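Local coordinates for alcohol dehydrogenase (PDB 1H2B), which probably catalyses the NAD+-dependent oxidation of alcohols, as a zinc-containing alcohol dehydrogenase from a hyperthermophilic archaeon, at residues B[191-196]-B[265-270]; B[201-206]-B[214-219]; B[222-227]-B[235-240]. All coordinates share one frame; numbering follows the deposited sequence.

Overall arrangement
The three contacts build the adenosine end of the NAD site in the Rossmann domain, and all reach its parallel sheet. Contact 2 is the most deeply enclosed: every touching residue is buried, and the packing is purely aliphatic. Contact 1 is also buried, but its side chains meet at the adenine, which they line. Contact 3 lies on strand 234-237, outermost in the sheet within this chain, where leucine and valine packing gives way to an exposed turn with a salt bridge. Contacts 2 and 3 belong to successive beta-alpha-beta crossovers sharing strand 213-218, both nested in the chain loop that contact 1 closes. A hydrogen bond from Val-195 N to Asp-218 OD1 joins contacts 1 and 2.

Contact 1 of 3, residues B[191-196]-B[265-270]; sequences AIVGVG and QATVDY. With NAJ (nicotinamide-adenine-dinucleotide (acidic form)), chain I.
Val-193 and Tyr-270 meet beside the adenine of the bound NAD, where the first strand of the Rossmann fold runs into its glycine-rich turn. The two side chains come from opposite directions, and CG1 of Val-193 stops 3.3 Å from Tyr-270 OH, oblique to the ring. That same methyl lies 3.8 Å from C2A of the adenine. Tyr-270 OH is hydrogen-bonded to NAD N1A at 2.8 Å, N1A lying at the ring's edge. One turn earlier on helix 265-270, Thr-267 sets CG2 3.5 Å from C6A and 4.1 Å from Val-193 CG1. A phenylalanine in place of Tyr-270 would probably leave N1A without this partner and open a small gap beside the Val-193 methyl.

Further out, Tyr-270 carries CG between its backbone N and carbonyl carbon (chi1 75°), which swings the ring off the helix toward the adenine, with Thr-267 O over its rim on one face. Thr-267 is held by a bond from OG1 to Asp-260. Beyond Val-193 come Gly-194 and Gly-196, the first two glycines of a GxGxxG pattern. Lacking a side chain, Gly-196 lets its CA come within 3.3 Å of NAD O5B.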
loop_
_atom_site.group_PDB
_atom_site.type_symbol
_atom_site.label_atom_id
_atom_site.label_comp_id
_atom_site.label_asym_id
_atom_site.label_seq_id
_atom_site.Cartn_x
_atom_site.Cartn_y
_atom_site.Cartn_z
ATOM N N ALA B 191 -15.245 -13.418 7.807
ATOM C CA ALA B 191 -16.630 -13.553 8.306
ATOM C C ALA B 191 -17.413 -12.352 7.812
ATOM O O ALA B 191 -17.040 -11.193 8.071
ATOM C CB ALA B 191 -16.668 -13.546 9.807
ATOM N N ILE B 192 -18.482 -12.619 7.074
ATOM C CA ILE B 192 -19.354 -11.553 6.587
ATOM C C ILE B 192 -20.602 -11.685 7.440
ATOM O O ILE B 192 -21.263 -12.738 7.425
ATOM C CB ILE B 192 -19.576 -11.673 5.012
ATOM C CG1 ILE B 192 -20.416 -10.514 4.466
ATOM C CG2 ILE B 192 -20.099 -13.084 4.575
ATOM C CD1 ILE B 192 -21.880 -10.564 4.840
ATOM N N VAL B 193 -20.881 -10.670 8.247
ATOM C CA VAL B 193 -21.912 -10.801 9.269
ATOM C C VAL B 193 -23.108 -9.962 8.865
ATOM O O VAL B 193 -22.999 -8.728 8.782
ATOM C CB VAL B 193 -21.355 -10.304 10.624
ATOM C CG1 VAL B 193 -22.457 -10.358 11.699
ATOM C CG2 VAL B 193 -20.116 -11.104 11.011
ATOM N N GLY B 194 -24.257 -10.636 8.615
ATOM C CA GLY B 194 -25.449 -9.963 8.158
ATOM C C GLY B 194 -25.612 -10.116 6.676
ATOM O O GLY B 194 -24.958 -9.386 5.933
ATOM N N VAL B 195 -26.440 -11.084 6.265
ATOM C CA VAL B 195 -26.663 -11.361 4.844
ATOM C C VAL B 195 -27.914 -10.609 4.418
ATOM O O VAL B 195 -28.909 -11.201 3.968
ATOM C CB VAL B 195 -26.741 -12.888 4.554
ATOM C CG1 VAL B 195 -26.814 -13.152 3.007
ATOM C CG2 VAL B 195 -25.550 -13.617 5.146
ATOM N N GLY B 196 -27.823 -9.284 4.583
ATOM C CA GLY B 196 -28.933 -8.394 4.321
ATOM C C GLY B 196 -28.829 -7.723 2.976
ATOM O O GLY B 196 -28.239 -8.275 2.042
ATOM N N GLN B 265 -26.302 -3.544 18.472
ATOM C CA GLN B 265 -25.476 -3.869 19.637
ATOM C C GLN B 265 -25.040 -5.313 19.713
ATOM O O GLN B 265 -23.867 -5.552 20.013
ATOM C CB GLN B 265 -26.176 -3.437 20.936
ATOM C CG GLN B 265 -25.218 -3.335 22.084
ATOM C CD GLN B 265 -24.110 -2.332 21.831
ATOM O OE1 GLN B 265 -24.385 -1.110 21.719
ATOM N NE2 GLN B 265 -22.869 -2.815 21.765
ATOM N N ALA B 266 -25.936 -6.257 19.355
ATOM C CA ALA B 266 -25.594 -7.674 19.378
ATOM C C ALA B 266 -24.371 -7.930 18.507
ATOM O O ALA B 266 -23.395 -8.571 18.939
ATOM C CB ALA B 266 -26.762 -8.499 18.928
ATOM N N THR B 267 -24.386 -7.409 17.281
ATOM C CA THR B 267 -23.244 -7.769 16.425
ATOM C C THR B 267 -21.991 -7.020 16.774
ATOM O O THR B 267 -20.882 -7.521 16.642
ATOM C CB THR B 267 -23.534 -7.544 14.915
ATOM O OG1 THR B 267 -23.831 -6.168 14.646
ATOM C CG2 THR B 267 -24.720 -8.362 14.527
ATOM N N VAL B 268 -22.145 -5.777 17.193
ATOM C CA VAL B 268 -20.959 -4.969 17.546
ATOM C C VAL B 268 -20.275 -5.585 18.765
ATOM O O VAL B 268 -19.066 -5.473 18.920
ATOM C CB VAL B 268 -21.420 -3.502 17.747
ATOM C CG1 VAL B 268 -20.339 -2.612 18.367
ATOM C CG2 VAL B 268 -21.848 -2.920 16.418
ATOM N N ASP B 269 -21.052 -6.292 19.559
ATOM C CA ASP B 269 -20.467 -6.941 20.717
ATOM C C ASP B 269 -19.704 -8.180 20.389
ATOM O O ASP B 269 -18.650 -8.388 20.953
ATOM C CB ASP B 269 -21.459 -7.180 21.777
ATOM C CG ASP B 269 -21.702 -5.887 22.582
ATOM O OD1 ASP B 269 -20.780 -4.996 22.799
ATOM O OD2 ASP B 269 -22.807 -5.724 22.969
ATOM N N TYR B 270 -20.206 -9.003 19.459
ATOM C CA TYR B 270 -19.484 -10.247 19.195
ATOM C C TYR B 270 -18.446 -10.190 18.063
ATOM O O TYR B 270 -17.463 -10.976 18.077
ATOM C CB TYR B 270 -20.436 -11.469 19.008
ATOM C CG TYR B 270 -21.218 -11.608 17.699
ATOM C CD1 TYR B 270 -20.580 -12.007 16.508
ATOM C CD2 TYR B 270 -22.612 -11.459 17.696
ATOM C CE1 TYR B 270 -21.300 -12.174 15.356
ATOM C CE2 TYR B 270 -23.367 -11.628 16.533
ATOM C CZ TYR B 270 -22.690 -11.994 15.376
ATOM O OH TYR B 270 -23.404 -12.196 14.218
HETATM P PA NAJ I . -30.774 -5.266 6.400
HETATM O O1A NAJ I . -31.880 -5.057 7.396
HETATM O O2A NAJ I . -31.126 -5.602 4.941
HETATM O O5B NAJ I . -29.823 -6.483 6.804
HETATM C C5B NAJ I . -29.438 -6.740 8.161
HETATM C C4B NAJ I . -29.145 -8.230 8.188
HETATM O O4B NAJ I . -28.553 -8.515 9.471
HETATM C C3B NAJ I . -30.383 -9.107 7.997
HETATM O O3B NAJ I . -30.164 -10.133 7.015
HETATM C C2B NAJ I . -30.525 -9.641 9.416
HETATM O O2B NAJ I . -31.228 -10.890 9.502
HETATM C C1B NAJ I . -29.079 -9.759 9.915
HETATM N N9A NAJ I . -28.927 -9.811 11.368
HETATM C C8A NAJ I . -29.685 -9.212 12.384
HETATM N N7A NAJ I . -29.137 -9.519 13.591
HETATM C C5A NAJ I . -28.049 -10.311 13.360
HETATM C C6A NAJ I . -27.128 -10.913 14.181
HETATM N N6A NAJ I . -27.185 -10.842 15.518
HETATM N N1A NAJ I . -26.092 -11.602 13.607
HETATM C C2A NAJ I . -25.986 -11.770 12.238
HETATM N N3A NAJ I . -26.913 -11.194 11.441
HETATM C C4A NAJ I . -27.928 -10.482 11.997
HETATM O O3 NAJ I . -29.861 -3.968 6.485
HETATM P PN NAJ I . -29.012 -3.237 5.322
HETATM O O1N NAJ I . -29.850 -2.274 4.617
HETATM O O2N NAJ I . -28.255 -4.249 4.560
HETATM O O5D NAJ I . -28.048 -2.339 6.240
HETATM C C5D NAJ I . -27.078 -3.008 7.043
HETATM C C4D NAJ I . -26.475 -2.018 8.026
HETATM O O4D NAJ I . -25.607 -1.138 7.289
HETATM C C3D NAJ I . -27.498 -1.100 8.693
HETATM O O3D NAJ I . -26.975 -0.708 9.976
HETATM C C2D NAJ I . -27.519 0.122 7.764
HETATM O O2D NAJ I . -27.993 1.306 8.339
HETATM C C1D NAJ I . -26.010 0.198 7.469
HETATM N N1N NAJ I . -25.562 0.995 6.328
HETATM C C2N NAJ I . -24.295 1.493 6.407
HETATM C C3N NAJ I . -23.769 2.203 5.341
HETATM C C7N NAJ I . -22.404 2.798 5.461
HETATM O O7N NAJ I . -22.017 3.543 4.412
HETATM N N7N NAJ I . -21.550 2.586 6.467
HETATM C C4N NAJ I . -24.505 2.417 4.129
HETATM C C5N NAJ I . -25.743 1.719 4.052
HETATM C C6N NAJ I . -26.266 1.055 5.145
#

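Contact 2 of 3, residues B[201-206]-B[214-219]; sequences IAVQLL and VIALDV. With NAJ (nicotinamide-adenine-dinucleotide (acidic form)), chain I.
This contact is part of the first beta-alpha-beta crossover of the Rossmann domain, in which helix 197-209 packs on strand 213-218. Two residues one helical turn apart, Val-203 and Leu-206, meet two that alternate along one face of the strand. Leu-206 touches with its CB, 3.9 Å from CG2 of Val-214, which is turned anti to its own carbonyl carbon. Nearer the nucleotide, the approach is looser: Val-203 CG2 lies 4.4 Å from the lone methyl of Ala-216. Ile-192 of the neighbouring strand 189-193 touches all four of these residues, so the packing is aliphatic throughout.

The strand delivers Asp-218 to the adenosine ribose at its C-terminal end. With CG swung anti to the backbone N (chi1 -151°), the carboxylate takes both ribose hydroxyls, O3B on OD1 at 2.8 Å and O2B on OD2 at 2.6 Å. Each oxygen has a second grip, which would keep the group from turning: Val-195 N bonds OD1, and Val-219 N bonds OD2 on its anti side at 2.7 Å. Val-219 then lays CG1 over the adenine, 3.6 Å from C6A, on the face opposite Thr-267. An acidic residue ending the second strand and binding both ribose hydroxyls is the classic arrangement of NAD-dependent Rossmann folds.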
loop_
_atom_site.group_PDB
_atom_site.type_symbol
_atom_site.label_atom_id
_atom_site.label_comp_id
_atom_site.label_asym_id
_atom_site.label_seq_id
_atom_site.Cartn_x
_atom_site.Cartn_y
_atom_site.Cartn_z
ATOM N N ILE B 201 -24.835 -8.805 -1.079
ATOM C CA ILE B 201 -23.945 -8.334 -2.119
ATOM C C ILE B 201 -22.516 -8.582 -1.723
ATOM O O ILE B 201 -21.707 -9.058 -2.516
ATOM C CB ILE B 201 -24.201 -6.827 -2.423
ATOM C CG1 ILE B 201 -25.671 -6.668 -2.866
ATOM C CG2 ILE B 201 -23.260 -6.353 -3.532
ATOM C CD1 ILE B 201 -26.101 -5.197 -3.103
ATOM N N ALA B 202 -22.189 -8.304 -0.454
ATOM C CA ALA B 202 -20.811 -8.519 0.004
ATOM C C ALA B 202 -20.378 -9.985 -0.139
ATOM O O ALA B 202 -19.231 -10.239 -0.484
ATOM C CB ALA B 202 -20.632 -8.036 1.445
ATOM N N VAL B 203 -21.289 -10.935 0.093
ATOM C CA VAL B 203 -20.920 -12.356 -0.091
ATOM C C VAL B 203 -20.422 -12.575 -1.511
ATOM O O VAL B 203 -19.359 -13.180 -1.708
ATOM C CB VAL B 203 -22.123 -13.318 0.182
ATOM C CG1 VAL B 203 -21.786 -14.793 -0.274
ATOM C CG2 VAL B 203 -22.518 -13.289 1.657
ATOM N N GLN B 204 -21.175 -12.079 -2.496
ATOM C CA GLN B 204 -20.782 -12.221 -3.892
ATOM C C GLN B 204 -19.464 -11.520 -4.183
ATOM O O GLN B 204 -18.598 -12.044 -4.869
ATOM C CB GLN B 204 -21.847 -11.632 -4.821
ATOM C CG GLN B 204 -23.200 -12.282 -4.680
ATOM C CD GLN B 204 -24.235 -11.558 -5.504
ATOM O OE1 GLN B 204 -24.141 -11.538 -6.754
ATOM N NE2 GLN B 204 -25.182 -10.899 -4.835
ATOM N N LEU B 205 -19.307 -10.318 -3.664
ATOM C CA LEU B 205 -18.092 -9.592 -3.935
ATOM C C LEU B 205 -16.851 -10.218 -3.310
ATOM O O LEU B 205 -15.806 -10.150 -3.911
ATOM C CB LEU B 205 -18.246 -8.132 -3.465
ATOM C CG LEU B 205 -19.289 -7.334 -4.237
ATOM C CD1 LEU B 205 -19.437 -5.948 -3.602
ATOM C CD2 LEU B 205 -18.841 -7.151 -5.677
ATOM N N LEU B 206 -16.978 -10.790 -2.114
ATOM C CA LEU B 206 -15.850 -11.474 -1.473
ATOM C C LEU B 206 -15.395 -12.642 -2.371
ATOM O O LEU B 206 -14.196 -12.897 -2.493
ATOM C CB LEU B 206 -16.184 -11.926 -0.064
ATOM C CG LEU B 206 -16.319 -10.806 1.008
ATOM C CD1 LEU B 206 -17.072 -11.303 2.238
ATOM C CD2 LEU B 206 -14.857 -10.342 1.338
ATOM N N VAL B 214 -15.054 -17.868 2.784
ATOM C CA VAL B 214 -16.115 -16.949 3.208
ATOM C C VAL B 214 -17.041 -17.648 4.201
ATOM O O VAL B 214 -17.648 -18.687 3.886
ATOM C CB VAL B 214 -16.917 -16.463 2.012
ATOM C CG1 VAL B 214 -18.065 -15.569 2.482
ATOM C CG2 VAL B 214 -15.985 -15.702 1.049
ATOM N N ILE B 215 -17.143 -17.106 5.416
ATOM C CA ILE B 215 -18.077 -17.635 6.438
ATOM C C ILE B 215 -19.183 -16.565 6.606
ATOM O O ILE B 215 -18.869 -15.406 6.990
ATOM C CB ILE B 215 -17.373 -17.844 7.793
ATOM C CG1 ILE B 215 -16.152 -18.802 7.646
ATOM C CG2 ILE B 215 -18.387 -18.382 8.850
ATOM C CD1 ILE B 215 -15.242 -18.812 8.871
ATOM N N ALA B 216 -20.438 -16.892 6.300
ATOM C CA ALA B 216 -21.513 -15.867 6.374
ATOM C C ALA B 216 -22.346 -16.147 7.610
ATOM O O ALA B 216 -22.721 -17.329 7.864
ATOM C CB ALA B 216 -22.405 -15.897 5.144
ATOM N N LEU B 217 -22.677 -15.085 8.357
ATOM C CA LEU B 217 -23.493 -15.202 9.576
ATOM C C LEU B 217 -24.803 -14.480 9.408
ATOM O O LEU B 217 -24.861 -13.371 8.869
ATOM C CB LEU B 217 -22.755 -14.528 10.745
ATOM C CG LEU B 217 -21.754 -15.456 11.467
ATOM C CD1 LEU B 217 -20.637 -15.891 10.557
ATOM C CD2 LEU B 217 -21.140 -14.755 12.684
ATOM N N ASP B 218 -25.880 -15.117 9.880
ATOM C CA ASP B 218 -27.171 -14.425 9.979
ATOM C C ASP B 218 -27.983 -15.149 11.001
ATOM O O ASP B 218 -27.501 -16.066 11.627
ATOM C CB ASP B 218 -27.874 -14.363 8.613
ATOM C CG ASP B 218 -28.765 -13.168 8.484
ATOM O OD1 ASP B 218 -28.439 -12.206 7.743
ATOM O OD2 ASP B 218 -29.841 -13.066 9.158
ATOM N N VAL B 219 -29.226 -14.708 11.169
ATOM C CA VAL B 219 -30.100 -15.250 12.209
ATOM C C VAL B 219 -31.410 -15.768 11.656
ATOM O O VAL B 219 -32.327 -16.098 12.440
ATOM C CB VAL B 219 -30.370 -14.185 13.274
ATOM C CG1 VAL B 219 -29.058 -13.906 14.078
ATOM C CG2 VAL B 219 -30.976 -12.872 12.650
HETATM P PA NAJ I . -30.774 -5.266 6.400
HETATM O O1A NAJ I . -31.880 -5.057 7.396
HETATM O O2A NAJ I . -31.126 -5.602 4.941
HETATM O O5B NAJ I . -29.823 -6.483 6.804
HETATM C C5B NAJ I . -29.438 -6.740 8.161
HETATM C C4B NAJ I . -29.145 -8.230 8.188
HETATM O O4B NAJ I . -28.553 -8.515 9.471
HETATM C C3B NAJ I . -30.383 -9.107 7.997
HETATM O O3B NAJ I . -30.164 -10.133 7.015
HETATM C C2B NAJ I . -30.525 -9.641 9.416
HETATM O O2B NAJ I . -31.228 -10.890 9.502
HETATM C C1B NAJ I . -29.079 -9.759 9.915
HETATM N N9A NAJ I . -28.927 -9.811 11.368
HETATM C C8A NAJ I . -29.685 -9.212 12.384
HETATM N N7A NAJ I . -29.137 -9.519 13.591
HETATM C C5A NAJ I . -28.049 -10.311 13.360
HETATM C C6A NAJ I . -27.128 -10.913 14.181
HETATM N N6A NAJ I . -27.185 -10.842 15.518
HETATM N N1A NAJ I . -26.092 -11.602 13.607
HETATM C C2A NAJ I . -25.986 -11.770 12.238
HETATM N N3A NAJ I . -26.913 -11.194 11.441
HETATM C C4A NAJ I . -27.928 -10.482 11.997
HETATM O O3 NAJ I . -29.861 -3.968 6.485
HETATM P PN NAJ I . -29.012 -3.237 5.322
HETATM O O1N NAJ I . -29.850 -2.274 4.617
HETATM O O2N NAJ I . -28.255 -4.249 4.560
HETATM O O5D NAJ I . -28.048 -2.339 6.240
HETATM C C5D NAJ I . -27.078 -3.008 7.043
HETATM C C4D NAJ I . -26.475 -2.018 8.026
HETATM O O4D NAJ I . -25.607 -1.138 7.289
HETATM C C3D NAJ I . -27.498 -1.100 8.693
HETATM O O3D NAJ I . -26.975 -0.708 9.976
HETATM C C2D NAJ I . -27.519 0.122 7.764
HETATM O O2D NAJ I . -27.993 1.306 8.339
HETATM C C1D NAJ I . -26.010 0.198 7.469
HETATM N N1N NAJ I . -25.562 0.995 6.328
HETATM C C2N NAJ I . -24.295 1.493 6.407
HETATM C C3N NAJ I . -23.769 2.203 5.341
HETATM C C7N NAJ I . -22.404 2.798 5.461
HETATM O O7N NAJ I . -22.017 3.543 4.412
HETATM N N7N NAJ I . -21.550 2.586 6.467
HETATM C C4N NAJ I . -24.505 2.417 4.129
HETATM C C5N NAJ I . -25.743 1.719 4.052
HETATM C C6N NAJ I . -26.266 1.055 5.145
#

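Contact 3 of 3, residues B[222-227]-B[235-240]; sequences EKLKLA and VVDARR. With NAJ (nicotinamide-adenine-dinucleotide (acidic form)), chain I.
Asp-237, whose CB and CA lie against a methyl of Leu-224, presents its carboxylate to the guanidinium edge of Arg-239, with CG in the guanidinium plane. The grip is side-on: NH2 of Arg-239 reaches OD2 of Asp-237 at 2.6 Å, while NE bonds OD1 at 3.0 Å and also OD2. All three use syn lone pairs, and the oxygens lie close to the guanidinium plane, so the pair is nearly flat. A further donor comes from well out of the carboxylate plane: the backbone N of Arg-239 meets OD1 on its anti side at 2.9 Å and closes an Asx turn. Three nitrogens of Arg-239, NE shared between both oxygens, would thus hold the carboxylate against rotation, at the start of a type I turn running from Asp-237 to Arg-240.

Behind that turn lies the second beta-alpha-beta crossover of the Rossmann domain, with helix 221-229 laid on strand 234-237. The short segments 222-227 and 235-237 run antiparallel at 170°, their axes 8.7 Å apart. Leu-224 is the chief wedge. CG, anti to the carbonyl carbon (chi1 -55°), reaches toward the strand. CD2 stands 3.5 Å from the carbonyl oxygen of Val-236, and CD1 3.9 Å from CA of Asp-237, the two side chains crossing at about a right angle. Val-235 points back at the helix and splits its methyls, CG2 lying 4.1 Å from Leu-224 CB and CG1 4.0 Å from Ala-227 CB. Val-236, turned away from helix 221-229, packs on Gln-245 and Leu-249 of helix 242-249.

Both segments also touch NAD. Lys-223 runs the aliphatic part of its chain past the O2B and O3B hydroxyls of the adenosine ribose, and the methyl of Ala-238 packs near N1A of the adenine.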
loop_
_atom_site.group_PDB
_atom_site.type_symbol
_atom_site.label_atom_id
_atom_site.label_comp_id
_atom_site.label_asym_id
_atom_site.label_seq_id
_atom_site.Cartn_x
_atom_site.Cartn_y
_atom_site.Cartn_z
ATOM N N GLU B 222 -33.624 -18.471 5.892
ATOM C CA GLU B 222 -33.709 -18.142 4.477
ATOM C C GLU B 222 -32.497 -17.275 4.047
ATOM O O GLU B 222 -32.047 -17.353 2.898
ATOM C CB GLU B 222 -35.052 -17.479 4.170
ATOM C CG GLU B 222 -35.305 -16.171 4.884
ATOM C CD GLU B 222 -35.865 -16.256 6.313
ATOM O OE1 GLU B 222 -35.959 -17.356 6.970
ATOM O OE2 GLU B 222 -36.210 -15.145 6.788
ATOM N N LYS B 223 -31.953 -16.523 4.997
ATOM C CA LYS B 223 -30.756 -15.688 4.681
ATOM C C LYS B 223 -29.475 -16.502 4.628
ATOM O O LYS B 223 -28.576 -16.236 3.782
ATOM C CB LYS B 223 -30.645 -14.538 5.655
ATOM C CG LYS B 223 -31.744 -13.476 5.356
ATOM C CD LYS B 223 -31.898 -12.513 6.513
ATOM C CE LYS B 223 -33.272 -11.843 6.624
ATOM N NZ LYS B 223 -33.647 -11.157 5.386
ATOM N N LEU B 224 -29.442 -17.550 5.454
ATOM C CA LEU B 224 -28.335 -18.501 5.393
ATOM C C LEU B 224 -28.332 -19.318 4.107
ATOM O O LEU B 224 -27.269 -19.537 3.507
ATOM C CB LEU B 224 -28.300 -19.401 6.612
ATOM C CG LEU B 224 -28.254 -18.737 7.995
ATOM C CD1 LEU B 224 -28.280 -19.786 9.103
ATOM C CD2 LEU B 224 -26.998 -17.876 8.090
ATOM N N LYS B 225 -29.515 -19.776 3.673
ATOM C CA LYS B 225 -29.598 -20.419 2.367
ATOM C C LYS B 225 -29.211 -19.468 1.232
ATOM O O LYS B 225 -28.557 -19.882 0.258
ATOM C CB LYS B 225 -31.042 -20.947 2.158
ATOM C CG LYS B 225 -31.395 -22.122 3.076
ATOM C CD LYS B 225 -32.914 -22.316 3.145
ATOM C CE LYS B 225 -33.397 -23.270 2.099
ATOM N NZ LYS B 225 -34.818 -23.671 2.340
ATOM N N LEU B 226 -29.613 -18.195 1.342
ATOM C CA LEU B 226 -29.252 -17.211 0.314
ATOM C C LEU B 226 -27.716 -17.120 0.231
ATOM O O LEU B 226 -27.113 -17.136 -0.862
ATOM C CB LEU B 226 -29.868 -15.839 0.620
ATOM C CG LEU B 226 -29.460 -14.686 -0.292
ATOM C CD1 LEU B 226 -29.972 -14.933 -1.733
ATOM C CD2 LEU B 226 -30.053 -13.399 0.258
ATOM N N ALA B 227 -27.076 -17.021 1.400
ATOM C CA ALA B 227 -25.622 -16.975 1.402
ATOM C C ALA B 227 -24.986 -18.208 0.767
ATOM O O ALA B 227 -24.034 -18.098 0.017
ATOM C CB ALA B 227 -25.077 -16.775 2.836
ATOM N N VAL B 235 -21.812 -21.385 6.416
ATOM C CA VAL B 235 -22.734 -20.425 7.032
ATOM C C VAL B 235 -22.915 -20.754 8.483
ATOM O O VAL B 235 -22.821 -21.928 8.892
ATOM C CB VAL B 235 -24.099 -20.347 6.302
ATOM C CG1 VAL B 235 -23.877 -19.962 4.850
ATOM C CG2 VAL B 235 -24.886 -21.680 6.413
ATOM N N VAL B 236 -23.240 -19.721 9.261
ATOM C CA VAL B 236 -23.347 -19.862 10.702
ATOM C C VAL B 236 -24.584 -19.115 11.189
ATOM O O VAL B 236 -24.804 -17.936 10.860
ATOM C CB VAL B 236 -22.088 -19.276 11.386
ATOM C CG1 VAL B 236 -22.343 -19.000 12.907
ATOM C CG2 VAL B 236 -20.895 -20.136 11.143
ATOM N N ASP B 237 -25.421 -19.819 11.979
ATOM C CA ASP B 237 -26.588 -19.193 12.601
ATOM C C ASP B 237 -26.117 -18.514 13.872
ATOM O O ASP B 237 -25.681 -19.177 14.825
ATOM C CB ASP B 237 -27.559 -20.313 12.969
ATOM C CG ASP B 237 -28.844 -19.801 13.566
ATOM O OD1 ASP B 237 -28.912 -18.641 14.050
ATOM O OD2 ASP B 237 -29.844 -20.549 13.601
ATOM N N ALA B 238 -26.118 -17.184 13.845
ATOM C CA ALA B 238 -25.553 -16.413 14.948
ATOM C C ALA B 238 -26.490 -16.277 16.123
ATOM O O ALA B 238 -26.176 -15.564 17.079
ATOM C CB ALA B 238 -25.112 -15.034 14.440
ATOM N N ARG B 239 -27.625 -17.001 16.120
ATOM C CA ARG B 239 -28.430 -17.013 17.338
ATOM C C ARG B 239 -27.750 -18.016 18.292
ATOM O O ARG B 239 -28.090 -18.118 19.469
ATOM C CB ARG B 239 -29.861 -17.480 17.027
ATOM C CG ARG B 239 -30.653 -16.683 16.009
ATOM C CD ARG B 239 -31.962 -17.361 15.539
ATOM N NE ARG B 239 -31.737 -18.728 15.033
ATOM C CZ ARG B 239 -32.490 -19.820 15.314
ATOM N NH1 ARG B 239 -33.589 -19.745 16.071
ATOM N NH2 ARG B 239 -32.154 -21.006 14.810
ATOM N N ARG B 240 -26.840 -18.795 17.737
ATOM C CA ARG B 240 -26.302 -19.973 18.384
ATOM C C ARG B 240 -24.782 -19.868 18.599
ATOM O O ARG B 240 -24.023 -20.671 18.044
ATOM C CB ARG B 240 -26.658 -21.231 17.576
ATOM C CG ARG B 240 -28.172 -21.580 17.456
ATOM C CD ARG B 240 -28.443 -22.841 16.637
ATOM N NE ARG B 240 -27.376 -23.834 16.833
ATOM C CZ ARG B 240 -26.162 -23.791 16.253
ATOM N NH1 ARG B 240 -25.846 -22.815 15.406
ATOM N NH2 ARG B 240 -25.260 -24.736 16.507
HETATM P PA NAJ I . -30.774 -5.266 6.400
HETATM O O1A NAJ I . -31.880 -5.057 7.396
HETATM O O2A NAJ I . -31.126 -5.602 4.941
HETATM O O5B NAJ I . -29.823 -6.483 6.804
HETATM C C5B NAJ I . -29.438 -6.740 8.161
HETATM C C4B NAJ I . -29.145 -8.230 8.188
HETATM O O4B NAJ I . -28.553 -8.515 9.471
HETATM C C3B NAJ I . -30.383 -9.107 7.997
HETATM O O3B NAJ I . -30.164 -10.133 7.015
HETATM C C2B NAJ I . -30.525 -9.641 9.416
HETATM O O2B NAJ I . -31.228 -10.890 9.502
HETATM C C1B NAJ I . -29.079 -9.759 9.915
HETATM N N9A NAJ I . -28.927 -9.811 11.368
HETATM C C8A NAJ I . -29.685 -9.212 12.384
HETATM N N7A NAJ I . -29.137 -9.519 13.591
HETATM C C5A NAJ I . -28.049 -10.311 13.360
HETATM C C6A NAJ I . -27.128 -10.913 14.181
HETATM N N6A NAJ I . -27.185 -10.842 15.518
HETATM N N1A NAJ I . -26.092 -11.602 13.607
HETATM C C2A NAJ I . -25.986 -11.770 12.238
HETATM N N3A NAJ I . -26.913 -11.194 11.441
HETATM C C4A NAJ I . -27.928 -10.482 11.997
HETATM O O3 NAJ I . -29.861 -3.968 6.485
HETATM P PN NAJ I . -29.012 -3.237 5.322
HETATM O O1N NAJ I . -29.850 -2.274 4.617
HETATM O O2N NAJ I . -28.255 -4.249 4.560
HETATM O O5D NAJ I . -28.048 -2.339 6.240
HETATM C C5D NAJ I . -27.078 -3.008 7.043
HETATM C C4D NAJ I . -26.475 -2.018 8.026
HETATM O O4D NAJ I . -25.607 -1.138 7.289
HETATM C C3D NAJ I . -27.498 -1.100 8.693
HETATM O O3D NAJ I . -26.975 -0.708 9.976
HETATM C C2D NAJ I . -27.519 0.122 7.764
HETATM O O2D NAJ I . -27.993 1.306 8.339
HETATM C C1D NAJ I . -26.010 0.198 7.469
HETATM N N1N NAJ I . -25.562 0.995 6.328
HETATM C C2N NAJ I . -24.295 1.493 6.407
HETATM C C3N NAJ I . -23.769 2.203 5.341
HETATM C C7N NAJ I . -22.404 2.798 5.461
HETATM O O7N NAJ I . -22.017 3.543 4.412
HETATM N N7N NAJ I . -21.550 2.586 6.467
HETATM C C4N NAJ I . -24.505 2.417 4.129
HETATM C C5N NAJ I . -25.743 1.719 4.052
HETATM C C6N NAJ I . -26.266 1.055 5.145
#